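Local coordinates for AbiEi antitoxin C-terminal domain-containing protein (Mycobacterium tuberculosis, PDB 1ZEL), which is of unknown function but probably binds DNA through a winged-helix region and contains a domain of the AbiEi antitoxin family, at residues I126-A131 and V144-W149; P89-L94 and W174-P179; V261-T266 and V284-V289. All blocks are in the same frame, centred on the assembly; numbering follows the deposited sequence.

Contact 1: I126-A131 and V144-W149; sequences IWLPPA and VVRIPW. With FMT (formic acid), chain E.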
loop_
_atom_site.group_PDB
_atom_site.type_symbol
_atom_site.label_atom_id
_atom_site.label_comp_id
_atom_site.label_asym_id
_atom_site.label_seq_id
_atom_site.Cartn_x
_atom_site.Cartn_y
_atom_site.Cartn_z
ATOM N N ILE A 126 -1.146 -4.072 1.004
ATOM C CA ILE A 126 -2.248 -3.376 1.667
ATOM C C ILE A 126 -2.588 -4.004 2.997
ATOM O O ILE A 126 -2.239 -5.147 3.262
ATOM C CB ILE A 126 -3.551 -3.345 0.794
ATOM C CG1 ILE A 126 -4.060 -4.771 0.518
ATOM C CG2 ILE A 126 -3.328 -2.587 -0.517
ATOM C CD1 ILE A 126 -5.441 -4.782 -0.150
ATOM N N TRP A 127 -3.288 -3.249 3.829
ATOM C CA TRP A 127 -3.885 -3.777 5.041
ATOM C C TRP A 127 -5.373 -3.821 4.778
ATOM O O TRP A 127 -5.910 -2.901 4.149
ATOM C CB TRP A 127 -3.583 -2.848 6.246
ATOM C CG TRP A 127 -4.445 -3.231 7.462
ATOM C CD1 TRP A 127 -4.234 -4.270 8.327
ATOM C CD2 TRP A 127 -5.695 -2.636 7.847
ATOM N NE1 TRP A 127 -5.268 -4.334 9.259
ATOM C CE2 TRP A 127 -6.174 -3.345 8.975
ATOM C CE3 TRP A 127 -6.452 -1.567 7.350
ATOM C CZ2 TRP A 127 -7.371 -3.008 9.617
ATOM C CZ3 TRP A 127 -7.637 -1.239 7.981
ATOM C CH2 TRP A 127 -8.088 -1.954 9.105
ATOM N N LEU A 128 -6.029 -4.901 5.222
ATOM C CA LEU A 128 -7.484 -5.009 5.185
ATOM C C LEU A 128 -8.000 -5.408 6.556
ATOM O O LEU A 128 -7.397 -6.255 7.199
ATOM C CB LEU A 128 -7.914 -6.113 4.195
ATOM C CG LEU A 128 -8.129 -5.740 2.727
ATOM C CD1 LEU A 128 -8.398 -7.017 1.905
ATOM C CD2 LEU A 128 -9.262 -4.758 2.587
ATOM N N PRO A 129 -9.131 -4.834 6.994
ATOM C CA PRO A 129 -9.701 -5.301 8.250
ATOM C C PRO A 129 -10.167 -6.770 8.161
ATOM O O PRO A 129 -10.454 -7.263 7.063
ATOM C CB PRO A 129 -10.891 -4.373 8.468
ATOM C CG PRO A 129 -11.141 -3.721 7.230
ATOM C CD PRO A 129 -9.924 -3.750 6.392
ATOM N N PRO A 130 -10.182 -7.478 9.310
ATOM C CA PRO A 130 -10.564 -8.893 9.395
ATOM C C PRO A 130 -11.788 -9.217 8.551
ATOM O O PRO A 130 -11.795 -10.217 7.815
ATOM C CB PRO A 130 -10.904 -9.061 10.878
ATOM C CG PRO A 130 -9.959 -8.083 11.586
ATOM C CD PRO A 130 -9.803 -6.917 10.632
ATOM N N ALA A 131 -12.804 -8.358 8.631
ATOM C CA ALA A 131 -14.098 -8.645 8.031
ATOM C C ALA A 131 -14.163 -8.536 6.489
ATOM O O ALA A 131 -15.134 -8.990 5.887
ATOM C CB ALA A 131 -15.172 -7.761 8.680
ATOM N N VAL A 144 -1.798 -8.975 1.164
ATOM C CA VAL A 144 -2.622 -8.444 2.237
ATOM C C VAL A 144 -1.990 -8.748 3.587
ATOM O O VAL A 144 -1.597 -9.873 3.834
ATOM C CB VAL A 144 -4.060 -9.037 2.201
ATOM C CG1 VAL A 144 -4.903 -8.402 3.295
ATOM C CG2 VAL A 144 -4.722 -8.820 0.818
ATOM N N VAL A 145 -1.872 -7.734 4.446
ATOM C CA VAL A 145 -1.431 -7.957 5.807
ATOM C C VAL A 145 -2.675 -7.813 6.663
ATOM O O VAL A 145 -3.526 -6.958 6.407
ATOM C CB VAL A 145 -0.250 -7.019 6.223
ATOM C CG1 VAL A 145 -0.706 -5.584 6.392
ATOM C CG2 VAL A 145 0.400 -7.535 7.517
ATOM N N ARG A 146 -2.823 -8.705 7.628
ATOM C CA ARG A 146 -4.102 -8.855 8.304
ATOM C C ARG A 146 -3.991 -8.756 9.825
ATOM O O ARG A 146 -4.338 -9.696 10.546
ATOM C CB ARG A 146 -4.730 -10.196 7.921
ATOM C CG ARG A 146 -5.250 -10.252 6.502
ATOM C CD ARG A 146 -6.742 -10.029 6.450
ATOM N NE ARG A 146 -7.287 -10.474 5.168
ATOM C CZ ARG A 146 -8.441 -10.042 4.679
ATOM N NH1 ARG A 146 -9.152 -9.179 5.385
ATOM N NH2 ARG A 146 -8.870 -10.458 3.488
ATOM N N ILE A 147 -3.533 -7.614 10.304
ATOM C CA ILE A 147 -3.459 -7.339 11.736
ATOM C C ILE A 147 -4.834 -6.840 12.158
ATOM O O ILE A 147 -5.378 -5.946 11.508
ATOM C CB ILE A 147 -2.352 -6.301 11.980
ATOM C CG1 ILE A 147 -1.015 -6.898 11.530
ATOM C CG2 ILE A 147 -2.305 -5.826 13.449
ATOM C CD1 ILE A 147 0.107 -5.934 11.548
ATOM N N PRO A 148 -5.427 -7.438 13.220
ATOM C CA PRO A 148 -6.822 -7.134 13.536
ATOM C C PRO A 148 -7.060 -5.805 14.240
ATOM O O PRO A 148 -7.777 -5.754 15.249
ATOM C CB PRO A 148 -7.238 -8.312 14.437
ATOM C CG PRO A 148 -5.990 -8.679 15.127
ATOM C CD PRO A 148 -4.873 -8.453 14.148
ATOM N N TRP A 149 -6.475 -4.730 13.709
ATOM C CA TRP A 149 -6.871 -3.395 14.119
ATOM C C TRP A 149 -8.383 -3.137 13.909
ATOM O O TRP A 149 -9.003 -3.653 12.955
ATOM C CB TRP A 149 -6.085 -2.350 13.334
ATOM C CG TRP A 149 -4.638 -2.281 13.719
ATOM C CD1 TRP A 149 -4.141 -2.228 14.984
ATOM C CD2 TRP A 149 -3.512 -2.223 12.836
ATOM N NE1 TRP A 149 -2.765 -2.136 14.952
ATOM C CE2 TRP A 149 -2.354 -2.129 13.642
ATOM C CE3 TRP A 149 -3.365 -2.224 11.440
ATOM C CZ2 TRP A 149 -1.063 -2.058 13.100
ATOM C CZ3 TRP A 149 -2.086 -2.145 10.904
ATOM C CH2 TRP A 149 -0.952 -2.071 11.733
HETATM C C FMT E . -6.177 -12.076 2.036
HETATM O O1 FMT E . -7.311 -12.235 1.564
HETATM O O2 FMT E . -5.916 -12.007 3.247
#
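The Trp127 indole has Trp149 over one face, where CE3 of Trp149 lies 3.6 Å above the plane and toward the rim, and the backbone N of Pro129 over the opposite face, again toward the rim. At the edge, NE1 of Trp127 donates to the carbonyl O of Ile147 at 2.8 Å; the bond is nearly straight, with 171° at the hydrogen, and the oxygen lies almost in the ring plane. A chi1 of 168° sets CG of Trp127 anti to the backbone N and beside the carbonyl carbon. The five-membered ring of Trp127 and the six-membered ring of Trp149 meet obliquely, their planes 54° apart. Trp149 in turn carries CG2 of Ile147 over the centre of one face, while its own NE1 is bonded to Leu222 O.

The guanidinium of Arg146 has CB of Leu128 over one face and two oxygens at its edge: O of Pro129, 2.9 Å from NH1, and O2 of a formic acid. That molecule, probably from the crystallisation liquor, takes NE of Arg146 on O2 and NH2 on O1 at 3.0 Å, while NH1 is bonded to Lys132 O. The Leu128 and Arg146 side chains lie side by side, pointing the same way.

Both segments leave a mixed three-stranded sheet here. Neighbouring strands 124-127 and 142-145 run parallel, pairing Ile126 with Val144 and Trp127 with Val145, and 124-127 also pairs antiparallel with 103-104. Val145 N donates to Ile126 O at 2.9 Å, whereas the return bond from Leu128 N to Val145 O is weak. Beyond the strand, an inverse gamma turn centred on Pro148 turns the chain toward Trp149.

CG1 of Ile126 meets CG2 of Val144 on one face of the sheet; CB of Trp127 touches CG1 of Val145 on the other. Farther out, CG of Pro130 reaches CB of Pro148 at 3.9 Å, the two side chains crossing at about a right angle.

Contact 2: P89-L94 and W174-P179; sequences PLRSWL and WATGLP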
loop_
_atom_site.group_PDB
_atom_site.type_symbol
_atom_site.label_atom_id
_atom_site.label_comp_id
_atom_site.label_asym_id
_atom_site.label_seq_id
_atom_site.Cartn_x
_atom_site.Cartn_y
_atom_site.Cartn_z
ATOM N N PRO A 89 -4.993 -1.357 -10.065
ATOM C CA PRO A 89 -5.785 -2.449 -9.468
ATOM C C PRO A 89 -6.633 -2.038 -8.247
ATOM O O PRO A 89 -7.778 -2.482 -8.111
ATOM C CB PRO A 89 -4.720 -3.473 -9.054
ATOM C CG PRO A 89 -3.546 -3.207 -10.010
ATOM C CD PRO A 89 -3.571 -1.738 -10.276
ATOM N N LEU A 90 -6.078 -1.213 -7.364
ATOM C CA LEU A 90 -6.814 -0.769 -6.182
ATOM C C LEU A 90 -7.876 0.270 -6.515
ATOM O O LEU A 90 -8.979 0.254 -5.957
ATOM C CB LEU A 90 -5.852 -0.235 -5.122
ATOM C CG LEU A 90 -4.967 -1.317 -4.503
ATOM C CD1 LEU A 90 -3.936 -0.679 -3.602
ATOM C CD2 LEU A 90 -5.809 -2.339 -3.723
ATOM N N ARG A 91 -7.539 1.203 -7.399
ATOM C CA ARG A 91 -8.544 2.148 -7.881
ATOM C C ARG A 91 -9.677 1.410 -8.583
ATOM O O ARG A 91 -10.822 1.840 -8.502
ATOM C CB ARG A 91 -7.919 3.178 -8.827
ATOM C CG ARG A 91 -6.729 3.921 -8.196
ATOM C CD ARG A 91 -6.336 5.115 -9.032
ATOM N NE ARG A 91 -4.909 5.408 -8.904
ATOM C CZ ARG A 91 -4.364 6.113 -7.907
ATOM N NH1 ARG A 91 -5.120 6.624 -6.947
ATOM N NH2 ARG A 91 -3.050 6.316 -7.880
ATOM N N SER A 92 -9.382 0.323 -9.293
ATOM C CA SER A 92 -10.491 -0.434 -9.913
ATOM C C SER A 92 -11.430 -1.071 -8.887
ATOM O O SER A 92 -12.654 -1.199 -9.115
ATOM C CB SER A 92 -9.981 -1.470 -10.924
ATOM O OG SER A 92 -9.655 -2.707 -10.330
ATOM N N TRP A 93 -10.867 -1.474 -7.756
ATOM C CA TRP A 93 -11.674 -1.931 -6.634
ATOM C C TRP A 93 -12.580 -0.831 -6.074
ATOM O O TRP A 93 -13.800 -1.046 -5.916
ATOM C CB TRP A 93 -10.772 -2.548 -5.563
ATOM C CG TRP A 93 -11.519 -3.290 -4.448
ATOM C CD1 TRP A 93 -12.848 -3.569 -4.382
ATOM C CD2 TRP A 93 -10.923 -3.873 -3.287
ATOM N NE1 TRP A 93 -13.133 -4.269 -3.222
ATOM C CE2 TRP A 93 -11.956 -4.471 -2.538
ATOM C CE3 TRP A 93 -9.607 -3.950 -2.811
ATOM C CZ2 TRP A 93 -11.717 -5.123 -1.320
ATOM C CZ3 TRP A 93 -9.366 -4.611 -1.608
ATOM C CH2 TRP A 93 -10.413 -5.173 -0.872
ATOM N N LEU A 94 -12.020 0.350 -5.797
ATOM C CA LEU A 94 -12.832 1.490 -5.317
ATOM C C LEU A 94 -13.924 1.898 -6.303
ATOM O O LEU A 94 -14.996 2.406 -5.902
ATOM C CB LEU A 94 -11.946 2.701 -5.043
ATOM C CG LEU A 94 -11.041 2.538 -3.836
ATOM C CD1 LEU A 94 -9.957 3.621 -3.865
ATOM C CD2 LEU A 94 -11.853 2.573 -2.554
ATOM N N TRP A 174 -0.641 12.578 -0.747
ATOM C CA TRP A 174 0.715 12.099 -0.427
ATOM C C TRP A 174 0.962 10.631 -0.834
ATOM O O TRP A 174 2.094 10.276 -1.147
ATOM C CB TRP A 174 1.048 12.348 1.059
ATOM C CG TRP A 174 0.290 11.452 1.978
ATOM C CD1 TRP A 174 -0.985 11.624 2.455
ATOM C CD2 TRP A 174 0.745 10.205 2.485
ATOM N NE1 TRP A 174 -1.342 10.549 3.240
ATOM C CE2 TRP A 174 -0.292 9.665 3.272
ATOM C CE3 TRP A 174 1.925 9.480 2.333
ATOM C CZ2 TRP A 174 -0.176 8.427 3.910
ATOM C CZ3 TRP A 174 2.054 8.261 2.997
ATOM C CH2 TRP A 174 0.998 7.743 3.767
ATOM N N ALA A 175 -0.088 9.797 -0.822
ATOM C CA ALA A 175 -0.005 8.395 -1.320
ATOM C C ALA A 175 -0.844 8.232 -2.601
ATOM O O ALA A 175 -1.516 7.190 -2.815
ATOM C CB ALA A 175 -0.443 7.372 -0.234
ATOM N N THR A 176 -0.806 9.289 -3.427
ATOM C CA THR A 176 -1.454 9.392 -4.743
ATOM C C THR A 176 -2.968 9.359 -4.669
ATOM O O THR A 176 -3.638 9.029 -5.663
ATOM C CB THR A 176 -1.004 8.284 -5.718
ATOM O OG1 THR A 176 -1.675 7.059 -5.372
ATOM C CG2 THR A 176 0.498 8.086 -5.689
ATOM N N GLY A 177 -3.508 9.655 -3.490
ATOM C CA GLY A 177 -4.943 9.731 -3.332
ATOM C C GLY A 177 -5.596 8.546 -2.656
ATOM O O GLY A 177 -6.793 8.579 -2.404
ATOM N N LEU A 178 -4.831 7.490 -2.387
ATOM C CA LEU A 178 -5.390 6.322 -1.710
ATOM C C LEU A 178 -5.111 6.433 -0.226
ATOM O O LEU A 178 -4.168 7.115 0.148
ATOM C CB LEU A 178 -4.754 5.041 -2.252
ATOM C CG LEU A 178 -5.061 4.729 -3.712
ATOM C CD1 LEU A 178 -4.179 3.575 -4.095
ATOM C CD2 LEU A 178 -6.539 4.388 -3.926
ATOM N N PRO A 179 -5.916 5.755 0.606
ATOM C CA PRO A 179 -5.690 5.653 2.055
ATOM C C PRO A 179 -4.411 4.855 2.281
ATOM O O PRO A 179 -4.147 3.908 1.533
ATOM C CB PRO A 179 -6.884 4.840 2.553
ATOM C CG PRO A 179 -7.858 4.823 1.461
ATOM C CD PRO A 179 -7.112 5.000 0.184
#
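Arg91 and Thr176 cross at about a right angle, the arginine reaching out from helix 88-96 to grip the threonine with both terminal nitrogens. NH1 of Arg91 donates to the carbonyl O of Thr176 at 3.1 Å, and NH2 donates to Thr176 OG1 at 3.0 Å. Neither bond is straight: the angles at hydrogen are 145° and 154°. The carbonyl oxygen is approached from above its plane, and both acceptors are tilted somewhat from the guanidinium plane.

The Arg91 chain runs extended from CG to NE, which carries the charged end across to the loop although its CB does not point there. NE is held separately in a salt bridge with Asp85, so the guanidinium has partners on three nitrogens and its rotation is restricted. Thr176 OG1 sits between its backbone N and carbonyl carbon. It donates to Ala175 O at 2.6 Å while accepting from NH2 of Arg91.

Leu178 crosses Arg91 obliquely, with CD1 over one face of the guanidinium and CG 3.7 Å from NH1. Its other methyl, CD2, meets CD1 of Leu94 at 3.5 Å, again obliquely, while CD1 approaches CB of Leu90 more loosely at 4.3 Å. One leucine therefore packs against Leu90 and Leu94, one helical turn apart, and also covers the arginine head. Leu104 of strand 103-104 touches both Leu90 and Leu178.

Gly177 has backbone angles (phi 103°) at which a CB would press on the preceding carbonyl oxygen. With Thr176 also in the left-handed region, residues Ala175 to Leu178 form a type I' beta turn, here a turn docked on a helix flank by an end-on arginine and a leucine within the AbiEi antitoxin C-terminal family region.

Contact 3: V261-T266 and V284-V289; sequences VTRFTT and VDELVV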
loop_
_atom_site.group_PDB
_atom_site.type_symbol
_atom_site.label_atom_id
_atom_site.label_comp_id
_atom_site.label_asym_id
_atom_site.label_seq_id
_atom_site.Cartn_x
_atom_site.Cartn_y
_atom_site.Cartn_z
ATOM N N VAL A 261 11.991 -14.793 25.182
ATOM C CA VAL A 261 12.955 -14.208 24.234
ATOM C C VAL A 261 12.323 -14.246 22.842
ATOM O O VAL A 261 11.696 -15.237 22.480
ATOM C CB VAL A 261 14.339 -14.915 24.239
ATOM C CG1 VAL A 261 15.244 -14.345 23.134
ATOM C CG2 VAL A 261 15.016 -14.758 25.598
ATOM N N THR A 262 12.452 -13.164 22.079
ATOM C CA THR A 262 11.910 -13.156 20.727
ATOM C C THR A 262 13.002 -12.927 19.701
ATOM O O THR A 262 14.026 -12.312 20.017
ATOM C CB THR A 262 10.797 -12.074 20.561
ATOM O OG1 THR A 262 10.029 -12.371 19.387
ATOM C CG2 THR A 262 11.420 -10.684 20.424
ATOM N N ARG A 263 12.802 -13.450 18.488
ATOM C CA ARG A 263 13.727 -13.198 17.387
ATOM C C ARG A 263 13.156 -12.124 16.479
ATOM O O ARG A 263 11.950 -12.077 16.244
ATOM C CB ARG A 263 13.986 -14.477 16.585
ATOM C CG ARG A 263 14.920 -15.475 17.247
ATOM C CD ARG A 263 15.102 -16.715 16.356
ATOM N NE ARG A 263 15.948 -17.747 16.961
ATOM C CZ ARG A 263 15.514 -18.937 17.388
ATOM N NH1 ARG A 263 14.231 -19.272 17.288
ATOM N NH2 ARG A 263 16.374 -19.807 17.906
ATOM N N PHE A 264 14.027 -11.256 15.986
ATOM C CA PHE A 264 13.665 -10.257 15.008
ATOM C C PHE A 264 14.242 -10.798 13.732
ATOM O O PHE A 264 15.440 -10.733 13.524
ATOM C CB PHE A 264 14.269 -8.878 15.330
ATOM C CG PHE A 264 13.477 -7.729 14.743
ATOM C CD1 PHE A 264 13.295 -6.559 15.446
ATOM C CD2 PHE A 264 12.886 -7.846 13.483
ATOM C CE1 PHE A 264 12.535 -5.510 14.904
ATOM C CE2 PHE A 264 12.127 -6.808 12.943
ATOM C CZ PHE A 264 11.946 -5.649 13.662
ATOM N N THR A 265 13.389 -11.388 12.905
ATOM C CA THR A 265 13.835 -12.126 11.734
ATOM C C THR A 265 12.679 -12.216 10.732
ATOM O O THR A 265 11.519 -12.211 11.129
ATOM C CB THR A 265 14.321 -13.565 12.102
ATOM O OG1 THR A 265 14.934 -14.169 10.952
ATOM C CG2 THR A 265 13.154 -14.462 12.573
ATOM N N THR A 266 12.998 -12.310 9.441
ATOM C CA THR A 266 11.959 -12.568 8.434
ATOM C C THR A 266 11.821 -14.065 8.155
ATOM O O THR A 266 10.836 -14.522 7.540
ATOM C CB THR A 266 12.217 -11.812 7.120
ATOM O OG1 THR A 266 13.566 -12.026 6.704
ATOM C CG2 THR A 266 11.999 -10.330 7.315
ATOM N N VAL A 284 16.624 -11.184 20.235
ATOM C CA VAL A 284 17.749 -11.572 19.390
ATOM C C VAL A 284 17.470 -10.966 17.998
ATOM O O VAL A 284 16.494 -11.321 17.339
ATOM C CB VAL A 284 17.889 -13.105 19.304
ATOM C CG1 VAL A 284 18.977 -13.484 18.307
ATOM C CG2 VAL A 284 18.233 -13.677 20.706
ATOM N N ASP A 285 18.314 -10.028 17.589
ATOM C CA ASP A 285 18.143 -9.345 16.322
ATOM C C ASP A 285 18.941 -10.047 15.223
ATOM O O ASP A 285 20.162 -9.982 15.207
ATOM C CB ASP A 285 18.565 -7.869 16.452
ATOM C CG ASP A 285 18.406 -7.081 15.145
ATOM O OD1 ASP A 285 17.651 -7.524 14.260
ATOM O OD2 ASP A 285 19.049 -6.013 15.001
ATOM N N GLU A 286 18.229 -10.704 14.308
ATOM C CA GLU A 286 18.845 -11.382 13.168
ATOM C C GLU A 286 18.653 -10.598 11.880
ATOM O O GLU A 286 19.050 -11.032 10.785
ATOM C CB GLU A 286 18.266 -12.785 13.042
ATOM C CG GLU A 286 18.461 -13.579 14.308
ATOM C CD GLU A 286 17.885 -14.975 14.269
ATOM O OE1 GLU A 286 17.188 -15.335 13.291
ATOM O OE2 GLU A 286 18.146 -15.724 15.237
ATOM N N LEU A 287 18.105 -9.400 12.021
ATOM C CA LEU A 287 17.644 -8.652 10.867
ATOM C C LEU A 287 18.161 -7.223 10.763
ATOM O O LEU A 287 18.804 -6.885 9.789
ATOM C CB LEU A 287 16.114 -8.665 10.823
ATOM C CG LEU A 287 15.370 -7.820 9.784
ATOM C CD1 LEU A 287 15.618 -8.352 8.395
ATOM C CD2 LEU A 287 13.896 -7.906 10.131
ATOM N N VAL A 288 17.840 -6.384 11.737
ATOM C CA VAL A 288 18.080 -4.958 11.604
ATOM C C VAL A 288 19.586 -4.664 11.576
ATOM O O VAL A 288 20.107 -4.204 10.552
ATOM C CB VAL A 288 17.320 -4.160 12.677
ATOM C CG1 VAL A 288 17.714 -2.682 12.660
ATOM C CG2 VAL A 288 15.796 -4.294 12.442
ATOM N N VAL A 289 20.288 -4.977 12.667
ATOM C CA VAL A 289 21.754 -4.773 12.722
ATOM C C VAL A 289 22.533 -5.627 11.686
ATOM O O VAL A 289 23.372 -5.098 10.948
ATOM C CB VAL A 289 22.289 -4.857 14.181
ATOM C CG1 VAL A 289 23.782 -4.552 14.243
ATOM C CG2 VAL A 289 21.550 -3.852 15.044
#
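Asp285 OD1 accepts two backbone N-H groups, and its carboxylate sits just across from Phe264, whose CB lies 3.8 Å from OD1. Val288 N donates at 2.8 Å to the syn lone pair of OD1, while Leu287 N comes from above the carboxylate plane. The second oxygen, OD2, takes Val289 N in an almost straight bond (176°) and also has the hydroxyl of Tyr236 as a partner. This is an Asx turn at the start of helix 288-296, with Leu287 in the N-cap position.

The strands 262-264 and 283-285 are parallel, Arg263 opposite Val284 and Phe264 opposite Asp285. Val284 N donates to Thr262 O at 2.8 Å, and Phe264 N returns the link to Val284 O. Glu286 N then bonds to Phe264 O, extending the ladder one step beyond the bridges.

Over the centre of one face of the Phe264 ring stands CG2 of Val288, 4.3 Å from the centroid, a CH-pi contact 12° off the normal. CD2 of Leu287 touches the ring obliquely, 3.5 Å from CE2 of Phe264.

On the other side of the sheet, Arg263 and Glu286 cross obliquely, their flat groups 47° apart. The approach of Arg263 NE to Glu286 OE2 at 3.4 Å is a long salt bridge, seen in one of two modelled conformers of Arg263 and therefore doubtful. The Thr265 side chain lies alongside that of Glu286, pointing the same way, but its OG1 link to OE1 is weak and not settled; OE1 has a firmer partner in His268 ND1.

Three backbone N-H bonds, and a further bond with Tyr236 OH, would be expected to stabilise a negative charge on Asp285 next to the positive end of the helix dipole; the bonds to Leu287, Val288 and Val289 hold the strand end against the start of helix 288-296.

Overall arrangement
Contacts 1 and 2 belong to one region, their centres about 16 Å apart, and both lie within the AbiEi antitoxin C-terminal domain. Along the chain, 89-94 comes first, then the two segments of contact 1, then 174-179, so contact 2 brackets contact 1. They touch through helix 88-96: Trp93 CH2 lies 3.7 Å from Leu128 CD2, and Leu90 also packs on Ile126, laying the helix against the sheet of strands 103-104, 124-127 and 142-145. Contact 3 follows later, in a separate three-stranded sheet, with centres about 24 Å from contact 1 and 33 Å from contact 2. It touches neither, consistent with an elongated chain built from distinct sheet-centred parts.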